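Local structure of alcohol dehydrogenase (Thermus thermophilus, 2EIH) at residues T153-V158 with L297-R302; V170-A175 with V181-I186; N40-W45 with Y110-E115; H326-L329 with R333-G336; R205-K208 with E214-N217. The protein probably acts as a zinc-containing, nicotinamide-dependent oxidoreductase of the medium-chain alcohol dehydrogenase type, and binds a zinc ion through four cysteines. All coordinates share one frame; numbering follows the deposited sequence.

Interaction 1: residues T153-V158 with L297-R302; sequences TAWQMV and LFPILR
W155 of helix 148-161 reaches across to P299 and I300 at the start of helix 297-306, and the contact between the two segments is wholly apolar, with no hydrogen bond crossing it. The indole does most of the work. Its CE3 lies 3.6 Å from CG1 of I300, the closest approach of the pair, while I300 CD1 comes to 4.1 Å from CB of the tryptophan, so that the isoleucine branch runs antiparallel alongside the root of the indole as well as its six-membered ring. With CG anti to the backbone N (chi1 -178°), the indole is carried straight out from its helix toward the partner.

The proline makes a looser contact near the far end of the same ring: P299 CG sits 4.1 Å above the indole plane, displaced toward the rim, and its CB is 4.1 Å from W155 CH2. Replacing W155 by an alanine would probably leave P299 and I300 without their apolar partner and open a gap between the helices.

R165 of another subunit lies against W155, and E97 of a different neighbouring subunit packs on P299 and forms a salt bridge with R302. Within the chain, I186 of helix 180-189 also packs on W155, I300 touches F151 and L152 of helix 148-161, and L297 and L301 rest on N88 and V86 of strand 84-91.

Interaction 2: residues V170-A175 with V181-I186; sequences VLVMAA and VAAIQI
The first half of a beta-alpha-beta unit of the Rossmann-type domain, strand 169-172 followed by helix 180-189, packs here chiefly through V172 and I184. The valine points toward the helix and presents both methyls to a single atom: I184 CG1 lies 3.7 Å from V172 CG2 and 3.7 Å from V172 CG1, seated over the fork of the valine. That placement follows from the isoleucine torsion, which sets CG1 anti to the carbonyl carbon (chi1 -66°) and lets the branch lean back to the strand, although the CB itself does not face it. Further out, I184 CD1 comes to 4.2 Å from A175 CB, just beyond the strand end. A183 supplies a small surface beside the isoleucine, its CB 4.2 Å from V172 CG1.

The turn between A175 and V181 contains glycines and joins the first strand to the first helix of the unit, the place where relatives of this fold bind the phosphates of the dinucleotide. In the six-stranded parallel sheet, strand 169-172 lies between strands 193-198 and 236-241, and V172 also packs on V194 while I184 touches A196.

No hydrogen bond crosses between the two segments. Within the helix, Q185 NE2 donates to V181 O over 3.2 Å in a fairly straight bond of 160°, although the donor stands well above the carbonyl plane. The other end of this amide, Q185 OE1, accepts a hydrogen bond from the backbone N of K310, which fixes the rotation of the group.

Interaction 3: residues N40-W45 with Y110-E115; sequences NHLDVW and YQILGE
D43 OD2, on the residue next to the contact-forming L42, takes two hydrogen bonds: one from N40 N at 3.2 Å, almost straight at 175°, and one with the hydroxyl of Y121. The backbone N-H of N40 meets the oxygen from above the carboxylate plane, and together with the bond from D43 N to N40 O it secures the first turn of helix 41-48, from which L42 projects.

L42 faces I112 and E115. Its CD2 meets both methyls of the isoleucine, 3.5 Å from CD1 and 4.0 Å from CG2, while the other leucine methyl, CD1, lies 4.4 Å from E115 CG. CG of L42 stands anti to the backbone N (chi1 176°), which carries both methyls out from the helix.

On the facing side I112 to E115 form a type II beta turn, closed by E115 N donating to I112 O at 2.8 Å; G114, with its positive phi, takes the third position, where a side chain would collide with the preceding carbonyl. The extended glutamate returns to the same residue, its OE2 accepting from I112 N at 3.2 Å nearly along the C-O bond. Two bonds thus tie together the two residues that L42 touches.

The contact joins helix 41-48 to the turn after strand 111-112 in the GroES-like domain of a zinc-containing medium-chain dehydrogenase, the I112 side chain about 13 Å from the zinc ion held by four cysteines.

Interaction 4: residues H326-L329 with R333-G336; sequences HRLL and RVFG
The guanidinium of R333 is met by L328, whose methyl CD2 approaches it obliquely and lies 3.9 Å from NH2. The arginine reaches this position by a bend: its CG stands anti to the backbone N, and the chain then turns at chi3 (69°), bringing the head back beside the end of the leucine. Its NE forms a salt bridge with E331, in the short link between the two segments, so the polar end of the group is held by a carboxylate while its flank borders on a hydrocarbon.

The same methyl serves a second neighbour. L328 CD2 is 4.0 Å from CG2 of V334, a side chain that points toward the helix, and these two residues also have the closest backbones of the contact, their CA atoms 6.7 Å apart. L328 has CG anti to its carbonyl carbon (chi1 -77°), which swings the isobutyl group into the angle between helix 322-330 and the chain leaving it. Strand 313-318 packs against the pair: Q315 touches both L328 and V334, and L317 touches L328. Helix 322-330 and the loop after it link this strand to the parallel strand 337-341 of the mixed sheet, a beta-alpha-beta connection.

A second arginine, R327, brings its NH2 to 4.7 Å from NH2 of R333, not in contact. Each has a carboxylate partner, E324 for R327 and E331 for R333. With no hydrogen bond between the two segments, the contact is mainly apolar, L328 with V334 and the R333 head alongside, and the like charges, bordering solvent, are probably offset by the two acids.

Interaction 5: residues R205-K208 with E214-N217; sequences RRAK and ETVN
K208 lies across T215 at about a right angle, its aliphatic chain resting on both branches of the threonine. CG of the lysine is 3.6 Å from T215 CG2, and CE is 3.4 Å from T215 OG1. A207, one residue earlier, adds its CB at 4.3 Å from the same threonine methyl. Beyond its CG the lysine is extended, which carries the ammonium past the threonine to E214, where NZ and OE1 form a long salt bridge of 3.9 Å.

One water molecule knits the polar end together. It donates to E214 OE1 at 2.8 Å and accepts from the backbone N of T215, while its bond from K208 NZ is weak. The bend of the glutamate at chi2 (48°) contributes to folding the carboxylate back to the side of the strand where the lysine ends, although its CB points away from the helix. Its other oxygen, OE2, has a weak, long ion pair with R193. A glycine in place of T215 would probably leave the K208 chain without the surface it rests on, less restrained, and would strip A207 of its methyl neighbour.

Farther in, A207 packs on A196 of strand 193-198, which places the helix over the sheet. Strand 214-217 bonds to strand 193-198 and is the outermost strand of the parallel sheet within the chain. The contact thus closes the second half of the beta-alpha-beta crossover formed by strand 193-198, helix 201-210 and strand 214-217, a standard unit of the Rossmann fold.

How the interactions relate
From the N terminus, interaction 3 comes first, closing a long loop within the GroES-like domain before any other contact opens. Interaction 1 then closes a loop of 138 residues, and interactions 2 and 5 are nested in it one after the other, at successive crossovers of the parallel sheet. Interaction 4 follows in series near the C terminus; none of the five cross. A154 against A182 and V158 against I186 join interactions 1 and 2, and A175 against A207 joins 2 and 5. Interaction 4 bridges the domains: F335 packs on A175, V181 and R206, while L329 and H326 pack on H41 and V44 of interaction 3.

Interaction 1: residues T153-V158 with L297-R302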
# COMPACT_ATOMS: atom_id res chain seq x y z
N THR A 153 19.39 -2.25 -7.31
CA THR A 153 18.77 -1.27 -8.18
C THR A 153 17.61 -1.89 -8.95
O THR A 153 16.55 -1.28 -9.07
CB THR A 153 19.80 -0.69 -9.17
OG1 THR A 153 20.83 -0.03 -8.43
CG2 THR A 153 19.14 0.29 -10.12
N ALA A 154 17.81 -3.10 -9.45
CA ALA A 154 16.78 -3.79 -10.20
C ALA A 154 15.61 -4.15 -9.28
O ALA A 154 14.46 -4.17 -9.70
CB ALA A 154 17.36 -5.06 -10.82
N TRP A 155 15.92 -4.44 -8.02
CA TRP A 155 14.88 -4.84 -7.08
C TRP A 155 13.94 -3.69 -6.72
O TRP A 155 12.73 -3.87 -6.68
CB TRP A 155 15.53 -5.42 -5.82
CG TRP A 155 14.53 -5.89 -4.81
CD1 TRP A 155 13.75 -5.12 -4.00
CD2 TRP A 155 14.23 -7.25 -4.48
NE1 TRP A 155 13.00 -5.91 -3.18
CE2 TRP A 155 13.27 -7.23 -3.45
CE3 TRP A 155 14.68 -8.49 -4.94
CZ2 TRP A 155 12.74 -8.39 -2.88
CZ3 TRP A 155 14.17 -9.65 -4.38
CH2 TRP A 155 13.21 -9.59 -3.35
N GLN A 156 14.50 -2.51 -6.46
CA GLN A 156 13.66 -1.36 -6.13
C GLN A 156 12.77 -1.03 -7.31
O GLN A 156 11.60 -0.71 -7.13
CB GLN A 156 14.50 -0.13 -5.76
CG GLN A 156 13.63 1.05 -5.29
CD GLN A 156 14.41 2.18 -4.66
OE1 GLN A 156 14.70 3.18 -5.31
NE2 GLN A 156 14.76 2.03 -3.38
N MET A 157 13.31 -1.13 -8.52
CA MET A 157 12.53 -0.83 -9.72
C MET A 157 11.40 -1.84 -9.93
O MET A 157 10.24 -1.45 -10.11
CB MET A 157 13.44 -0.79 -10.95
CG MET A 157 14.45 0.34 -10.95
SD MET A 157 15.41 0.40 -12.50
CE MET A 157 16.47 -0.93 -12.23
N VAL A 158 11.72 -3.13 -9.89
CA VAL A 158 10.75 -4.20 -10.10
C VAL A 158 9.76 -4.37 -8.94
O VAL A 158 8.55 -4.28 -9.12
CB VAL A 158 11.50 -5.55 -10.34
CG1 VAL A 158 10.51 -6.70 -10.49
CG2 VAL A 158 12.35 -5.43 -11.60
N LEU A 297 19.15 -6.30 0.40
CA LEU A 297 20.25 -7.19 0.05
C LEU A 297 20.11 -8.57 0.69
O LEU A 297 20.70 -9.54 0.22
CB LEU A 297 21.61 -6.58 0.46
CG LEU A 297 22.84 -6.77 -0.46
CD1 LEU A 297 24.09 -7.00 0.37
CD2 LEU A 297 22.63 -7.93 -1.42
N PHE A 298 19.35 -8.65 1.77
CA PHE A 298 19.16 -9.93 2.47
C PHE A 298 18.29 -10.90 1.67
O PHE A 298 18.69 -12.05 1.43
CB PHE A 298 18.57 -9.68 3.86
CG PHE A 298 19.47 -8.86 4.74
CD1 PHE A 298 19.53 -7.47 4.60
CD2 PHE A 298 20.29 -9.48 5.68
CE1 PHE A 298 20.41 -6.70 5.38
CE2 PHE A 298 21.17 -8.72 6.46
CZ PHE A 298 21.23 -7.33 6.31
N PRO A 299 17.09 -10.48 1.25
CA PRO A 299 16.29 -11.43 0.47
C PRO A 299 17.01 -11.81 -0.84
O PRO A 299 16.99 -12.96 -1.26
CB PRO A 299 14.99 -10.67 0.21
CG PRO A 299 15.41 -9.24 0.23
CD PRO A 299 16.37 -9.21 1.41
N ILE A 300 17.66 -10.84 -1.47
CA ILE A 300 18.38 -11.08 -2.72
C ILE A 300 19.38 -12.23 -2.59
O ILE A 300 19.29 -13.20 -3.33
CB ILE A 300 19.09 -9.80 -3.20
CG1 ILE A 300 18.05 -8.78 -3.65
CG2 ILE A 300 20.05 -10.11 -4.33
CD1 ILE A 300 18.64 -7.40 -4.03
N LEU A 301 20.31 -12.12 -1.64
CA LEU A 301 21.32 -13.14 -1.42
C LEU A 301 20.70 -14.50 -1.08
O LEU A 301 21.23 -15.55 -1.44
CB LEU A 301 22.30 -12.66 -0.33
CG LEU A 301 23.16 -11.41 -0.69
CD1 LEU A 301 23.91 -10.87 0.52
CD2 LEU A 301 24.15 -11.79 -1.78
N ARG A 302 19.56 -14.47 -0.40
CA ARG A 302 18.84 -15.70 -0.05
C ARG A 302 18.39 -16.39 -1.35
O ARG A 302 18.62 -17.57 -1.52
CB ARG A 302 17.62 -15.34 0.83
CG ARG A 302 17.44 -16.21 2.07
CD ARG A 302 17.04 -15.37 3.28
NE ARG A 302 15.90 -14.50 3.01
CZ ARG A 302 15.75 -13.30 3.55
NH1 ARG A 302 16.67 -12.83 4.38
NH2 ARG A 302 14.68 -12.55 3.28

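Interaction 2: residues V170-A175 with V181-I186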
# COMPACT_ATOMS: atom_id res chain seq x y z
N VAL A 170 6.07 -7.58 -18.15
CA VAL A 170 7.18 -6.69 -17.86
C VAL A 170 8.11 -6.59 -19.08
O VAL A 170 8.44 -7.60 -19.70
CB VAL A 170 8.00 -7.21 -16.65
CG1 VAL A 170 9.18 -6.28 -16.38
CG2 VAL A 170 7.11 -7.28 -15.42
N LEU A 171 8.49 -5.37 -19.43
CA LEU A 171 9.40 -5.14 -20.55
C LEU A 171 10.72 -4.65 -19.97
O LEU A 171 10.75 -3.67 -19.22
CB LEU A 171 8.82 -4.07 -21.50
CG LEU A 171 9.72 -3.52 -22.62
CD1 LEU A 171 9.96 -4.57 -23.70
CD2 LEU A 171 9.05 -2.30 -23.24
N VAL A 172 11.80 -5.35 -20.29
CA VAL A 172 13.14 -4.98 -19.83
C VAL A 172 13.95 -4.50 -21.05
O VAL A 172 14.03 -5.22 -22.05
CB VAL A 172 13.87 -6.17 -19.19
CG1 VAL A 172 15.24 -5.73 -18.68
CG2 VAL A 172 13.04 -6.75 -18.06
N MET A 173 14.54 -3.32 -20.96
CA MET A 173 15.32 -2.75 -22.06
C MET A 173 16.80 -3.11 -22.06
O MET A 173 17.44 -3.19 -21.02
CB MET A 173 15.18 -1.23 -22.07
CG MET A 173 13.79 -0.71 -22.36
SD MET A 173 13.25 -1.09 -24.03
CE MET A 173 13.83 0.39 -24.91
N ALA A 174 17.32 -3.31 -23.27
CA ALA A 174 18.73 -3.63 -23.49
C ALA A 174 19.28 -4.70 -22.56
O ALA A 174 19.90 -4.40 -21.56
CB ALA A 174 19.56 -2.36 -23.34
N ALA A 175 19.06 -5.96 -22.91
CA ALA A 175 19.53 -7.07 -22.09
C ALA A 175 21.05 -7.18 -22.00
O ALA A 175 21.77 -6.87 -22.96
CB ALA A 175 18.95 -8.38 -22.61
N VAL A 181 19.97 -7.68 -16.63
CA VAL A 181 20.23 -9.05 -16.22
C VAL A 181 19.49 -9.37 -14.93
O VAL A 181 18.81 -10.41 -14.83
CB VAL A 181 21.75 -9.30 -16.04
CG1 VAL A 181 21.99 -10.59 -15.28
CG2 VAL A 181 22.42 -9.36 -17.40
N ALA A 182 19.62 -8.50 -13.94
CA ALA A 182 18.95 -8.70 -12.66
C ALA A 182 17.43 -8.48 -12.75
O ALA A 182 16.65 -9.19 -12.13
CB ALA A 182 19.56 -7.76 -11.60
N ALA A 183 17.02 -7.48 -13.54
CA ALA A 183 15.61 -7.16 -13.70
C ALA A 183 14.80 -8.26 -14.37
O ALA A 183 13.63 -8.47 -14.05
CB ALA A 183 15.45 -5.86 -14.48
N ILE A 184 15.41 -8.95 -15.31
CA ILE A 184 14.69 -10.02 -15.99
C ILE A 184 14.38 -11.15 -15.00
O ILE A 184 13.26 -11.66 -14.97
CB ILE A 184 15.52 -10.52 -17.20
CG1 ILE A 184 15.60 -9.39 -18.23
CG2 ILE A 184 14.88 -11.77 -17.80
CD1 ILE A 184 16.48 -9.65 -19.41
N GLN A 185 15.37 -11.50 -14.19
CA GLN A 185 15.25 -12.56 -13.18
C GLN A 185 14.34 -12.19 -12.00
O GLN A 185 13.57 -13.02 -11.52
CB GLN A 185 16.64 -12.95 -12.65
CG GLN A 185 17.58 -13.51 -13.71
CD GLN A 185 18.94 -13.88 -13.16
OE1 GLN A 185 19.09 -14.88 -12.47
NE2 GLN A 185 19.94 -13.06 -13.47
N ILE A 186 14.45 -10.96 -11.51
CA ILE A 186 13.62 -10.56 -10.39
C ILE A 186 12.18 -10.50 -10.89
O ILE A 186 11.26 -10.95 -10.21
CB ILE A 186 14.07 -9.20 -9.84
CG1 ILE A 186 15.45 -9.37 -9.18
CG2 ILE A 186 13.07 -8.68 -8.83
CD1 ILE A 186 16.12 -8.11 -8.78

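Interaction 3: residues N40-W45 with Y110-E115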
# COMPACT_ATOMS: atom_id res chain seq x y z
N ASN A 40 31.16 -0.69 -12.05
CA ASN A 40 29.86 -0.05 -12.29
C ASN A 40 30.02 1.24 -13.10
O ASN A 40 31.08 1.87 -13.07
CB ASN A 40 29.16 0.21 -10.96
CG ASN A 40 28.57 -1.04 -10.37
OD1 ASN A 40 29.09 -1.59 -9.40
ND2 ASN A 40 27.49 -1.51 -10.97
N HIS A 41 28.98 1.64 -13.81
CA HIS A 41 29.06 2.85 -14.63
C HIS A 41 29.35 4.08 -13.78
O HIS A 41 29.88 5.09 -14.26
CB HIS A 41 27.77 3.03 -15.44
CG HIS A 41 27.61 2.00 -16.52
ND1 HIS A 41 28.38 1.99 -17.66
CD2 HIS A 41 26.79 0.93 -16.61
CE1 HIS A 41 28.05 0.95 -18.41
NE2 HIS A 41 27.08 0.29 -17.79
N LEU A 42 29.03 3.97 -12.50
CA LEU A 42 29.27 5.03 -11.53
C LEU A 42 30.78 5.30 -11.42
O LEU A 42 31.20 6.46 -11.30
CB LEU A 42 28.70 4.62 -10.17
CG LEU A 42 28.94 5.57 -8.99
CD1 LEU A 42 28.55 7.00 -9.37
CD2 LEU A 42 28.13 5.07 -7.81
N ASP A 43 31.58 4.24 -11.43
CA ASP A 43 33.03 4.42 -11.33
C ASP A 43 33.50 5.26 -12.52
O ASP A 43 34.47 6.01 -12.39
CB ASP A 43 33.78 3.08 -11.36
CG ASP A 43 33.18 2.02 -10.43
OD1 ASP A 43 32.37 2.36 -9.55
OD2 ASP A 43 33.55 0.84 -10.59
N VAL A 44 32.83 5.14 -13.66
CA VAL A 44 33.22 5.89 -14.85
C VAL A 44 32.90 7.37 -14.71
O VAL A 44 33.71 8.22 -15.09
CB VAL A 44 32.55 5.32 -16.12
CG1 VAL A 44 32.89 6.18 -17.33
CG2 VAL A 44 33.02 3.89 -16.35
N TRP A 45 31.72 7.69 -14.18
CA TRP A 45 31.34 9.08 -14.00
C TRP A 45 32.32 9.76 -13.04
O TRP A 45 32.70 10.92 -13.24
CB TRP A 45 29.90 9.17 -13.47
CG TRP A 45 28.90 8.54 -14.39
CD1 TRP A 45 29.00 8.44 -15.75
CD2 TRP A 45 27.68 7.89 -14.02
NE1 TRP A 45 27.92 7.76 -16.25
CE2 TRP A 45 27.09 7.41 -15.22
CE3 TRP A 45 27.02 7.66 -12.81
CZ2 TRP A 45 25.88 6.71 -15.23
CZ3 TRP A 45 25.81 6.96 -12.82
CH2 TRP A 45 25.25 6.49 -14.03
N TYR A 110 23.66 10.34 2.13
CA TYR A 110 23.84 9.07 1.45
C TYR A 110 25.04 9.07 0.53
O TYR A 110 25.26 10.03 -0.21
CB TYR A 110 22.59 8.74 0.63
CG TYR A 110 22.63 7.36 0.02
CD1 TYR A 110 22.47 7.19 -1.35
CD2 TYR A 110 22.78 6.23 0.82
CE1 TYR A 110 22.46 5.92 -1.92
CE2 TYR A 110 22.77 4.96 0.27
CZ TYR A 110 22.60 4.80 -1.10
OH TYR A 110 22.54 3.54 -1.66
N GLN A 111 25.80 7.99 0.58
CA GLN A 111 26.97 7.85 -0.26
C GLN A 111 27.23 6.42 -0.67
O GLN A 111 27.13 5.48 0.13
CB GLN A 111 28.19 8.37 0.48
CG GLN A 111 28.49 9.80 0.21
CD GLN A 111 29.72 10.25 0.95
OE1 GLN A 111 30.70 9.51 1.06
NE2 GLN A 111 29.69 11.49 1.46
N ILE A 112 27.57 6.25 -1.94
CA ILE A 112 27.86 4.92 -2.44
C ILE A 112 29.36 4.72 -2.32
O ILE A 112 30.14 5.58 -2.71
CB ILE A 112 27.44 4.79 -3.91
CG1 ILE A 112 26.01 5.34 -4.09
CG2 ILE A 112 27.49 3.33 -4.32
CD1 ILE A 112 25.50 5.28 -5.51
N LEU A 113 29.76 3.58 -1.76
CA LEU A 113 31.18 3.27 -1.60
C LEU A 113 31.90 3.53 -2.93
O LEU A 113 31.40 3.17 -4.00
CB LEU A 113 31.35 1.80 -1.19
CG LEU A 113 32.78 1.27 -1.01
CD1 LEU A 113 33.49 2.10 0.03
CD2 LEU A 113 32.75 -0.19 -0.59
N GLY A 114 33.06 4.17 -2.85
CA GLY A 114 33.83 4.46 -4.05
C GLY A 114 33.45 5.75 -4.76
O GLY A 114 34.15 6.22 -5.67
N GLU A 115 32.33 6.34 -4.36
CA GLU A 115 31.87 7.57 -4.97
C GLU A 115 32.54 8.78 -4.32
O GLU A 115 32.85 9.77 -4.99
CB GLU A 115 30.36 7.69 -4.83
CG GLU A 115 29.77 8.88 -5.55
CD GLU A 115 28.31 9.08 -5.22
OE1 GLU A 115 27.70 10.01 -5.78
OE2 GLU A 115 27.78 8.32 -4.38

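Interaction 4: residues H326-L329 with R333-G336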
# COMPACT_ATOMS: atom_id res chain seq x y z
N HIS A 326 37.46 -0.35 -17.74
CA HIS A 326 36.55 0.78 -17.95
C HIS A 326 36.23 0.96 -19.43
O HIS A 326 35.19 1.51 -19.77
CB HIS A 326 37.14 2.09 -17.40
CG HIS A 326 36.84 2.33 -15.95
ND1 HIS A 326 36.55 3.59 -15.46
CD2 HIS A 326 36.82 1.50 -14.90
CE1 HIS A 326 36.37 3.51 -14.16
NE2 HIS A 326 36.52 2.26 -13.78
N ARG A 327 37.13 0.50 -20.29
CA ARG A 327 36.91 0.61 -21.73
C ARG A 327 35.78 -0.36 -22.10
O ARG A 327 34.79 0.03 -22.73
CB ARG A 327 38.19 0.24 -22.48
CG ARG A 327 38.05 0.30 -23.98
CD ARG A 327 39.32 -0.14 -24.68
NE ARG A 327 39.01 -1.14 -25.68
CZ ARG A 327 38.76 -2.42 -25.41
NH1 ARG A 327 38.80 -2.84 -24.15
NH2 ARG A 327 38.45 -3.26 -26.38
N LEU A 328 35.94 -1.61 -21.70
CA LEU A 328 34.95 -2.65 -21.95
C LEU A 328 33.55 -2.24 -21.53
O LEU A 328 32.57 -2.54 -22.20
CB LEU A 328 35.30 -3.93 -21.21
CG LEU A 328 36.41 -4.80 -21.78
CD1 LEU A 328 36.73 -5.89 -20.78
CD2 LEU A 328 35.96 -5.38 -23.10
N LEU A 329 33.47 -1.56 -20.39
CA LEU A 329 32.19 -1.13 -19.85
C LEU A 329 31.61 0.06 -20.59
O LEU A 329 30.40 0.13 -20.82
CB LEU A 329 32.34 -0.80 -18.37
CG LEU A 329 31.02 -0.53 -17.65
CD1 LEU A 329 30.09 -1.72 -17.79
CD2 LEU A 329 31.32 -0.24 -16.19
N ARG A 333 29.61 -3.44 -24.68
CA ARG A 333 29.68 -4.61 -25.55
C ARG A 333 29.53 -5.91 -24.78
O ARG A 333 28.78 -6.80 -25.17
CB ARG A 333 31.00 -4.59 -26.33
CG ARG A 333 31.12 -5.69 -27.37
CD ARG A 333 32.31 -5.44 -28.30
NE ARG A 333 33.61 -5.60 -27.66
CZ ARG A 333 34.10 -6.75 -27.19
NH1 ARG A 333 33.38 -7.86 -27.29
NH2 ARG A 333 35.31 -6.79 -26.65
N VAL A 334 30.24 -6.01 -23.66
CA VAL A 334 30.17 -7.22 -22.85
C VAL A 334 28.79 -7.45 -22.24
O VAL A 334 28.18 -6.53 -21.72
CB VAL A 334 31.21 -7.16 -21.73
CG1 VAL A 334 30.90 -8.22 -20.67
CG2 VAL A 334 32.60 -7.41 -22.31
N PHE A 335 28.30 -8.68 -22.34
CA PHE A 335 27.01 -9.05 -21.78
C PHE A 335 27.28 -9.52 -20.35
O PHE A 335 27.90 -10.58 -20.14
CB PHE A 335 26.38 -10.20 -22.57
CG PHE A 335 24.96 -10.52 -22.17
CD1 PHE A 335 23.88 -9.96 -22.85
CD2 PHE A 335 24.70 -11.37 -21.09
CE1 PHE A 335 22.57 -10.24 -22.47
CE2 PHE A 335 23.39 -11.65 -20.70
CZ PHE A 335 22.32 -11.08 -21.39
N GLY A 336 26.83 -8.74 -19.38
CA GLY A 336 27.06 -9.11 -18.00
C GLY A 336 28.04 -8.19 -17.29
O GLY A 336 28.49 -7.18 -17.85

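Interaction 5: residues R205-K208 with E214-N217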
# COMPACT_ATOMS: atom_id res chain seq x y z
N ARG A 205 19.17 -14.06 -27.39
CA ARG A 205 19.21 -15.50 -27.15
C ARG A 205 19.64 -15.70 -25.71
O ARG A 205 19.18 -16.62 -25.02
CB ARG A 205 20.23 -16.16 -28.08
CG ARG A 205 20.57 -17.61 -27.71
CD ARG A 205 21.69 -18.13 -28.62
NE ARG A 205 22.82 -17.20 -28.61
CZ ARG A 205 23.69 -17.09 -27.61
NH1 ARG A 205 24.69 -16.21 -27.68
NH2 ARG A 205 23.58 -17.87 -26.55
N ARG A 206 20.52 -14.80 -25.27
CA ARG A 206 21.05 -14.82 -23.93
C ARG A 206 19.96 -14.45 -22.92
O ARG A 206 19.91 -14.98 -21.81
CB ARG A 206 22.21 -13.83 -23.85
CG ARG A 206 23.22 -14.14 -22.77
CD ARG A 206 24.25 -15.16 -23.22
NE ARG A 206 25.59 -14.65 -22.92
CZ ARG A 206 26.08 -14.52 -21.70
NH1 ARG A 206 25.37 -14.89 -20.64
NH2 ARG A 206 27.29 -14.00 -21.53
N ALA A 207 19.07 -13.54 -23.34
CA ALA A 207 17.97 -13.08 -22.51
C ALA A 207 17.04 -14.24 -22.18
O ALA A 207 16.75 -14.49 -21.01
CB ALA A 207 17.21 -11.97 -23.20
N LYS A 208 16.57 -14.95 -23.20
CA LYS A 208 15.67 -16.08 -22.97
C LYS A 208 16.27 -17.09 -22.01
O LYS A 208 15.57 -17.66 -21.18
CB LYS A 208 15.29 -16.77 -24.28
CG LYS A 208 14.40 -15.92 -25.15
CD LYS A 208 13.66 -16.72 -26.21
CE LYS A 208 12.57 -15.85 -26.84
NZ LYS A 208 11.71 -16.52 -27.86
N GLU A 214 9.84 -13.53 -24.02
CA GLU A 214 9.75 -13.03 -25.37
C GLU A 214 10.94 -12.09 -25.64
O GLU A 214 11.50 -11.50 -24.72
CB GLU A 214 8.43 -12.28 -25.53
CG GLU A 214 7.50 -12.76 -26.64
CD GLU A 214 7.28 -14.26 -26.67
OE1 GLU A 214 8.20 -14.96 -27.16
OE2 GLU A 214 6.21 -14.74 -26.21
N THR A 215 11.32 -11.95 -26.91
CA THR A 215 12.43 -11.08 -27.26
C THR A 215 12.11 -10.17 -28.44
O THR A 215 11.37 -10.55 -29.34
CB THR A 215 13.69 -11.91 -27.60
OG1 THR A 215 13.34 -12.98 -28.49
CG2 THR A 215 14.30 -12.49 -26.33
N VAL A 216 12.66 -8.96 -28.41
CA VAL A 216 12.44 -8.00 -29.47
C VAL A 216 13.74 -7.27 -29.78
O VAL A 216 14.53 -7.01 -28.88
CB VAL A 216 11.37 -6.96 -29.09
CG1 VAL A 216 11.28 -5.89 -30.16
CG2 VAL A 216 10.03 -7.63 -28.90
N ASN A 217 13.95 -6.96 -31.05
CA ASN A 217 15.16 -6.27 -31.47
C ASN A 217 14.85 -4.81 -31.76
O ASN A 217 14.10 -4.50 -32.68
CB ASN A 217 15.72 -6.93 -32.73
CG ASN A 217 17.09 -6.42 -33.10
OD1 ASN A 217 17.34 -5.22 -33.06
ND2 ASN A 217 17.98 -7.32 -33.48
O HOH W 1 10.14 -13.53 -28.68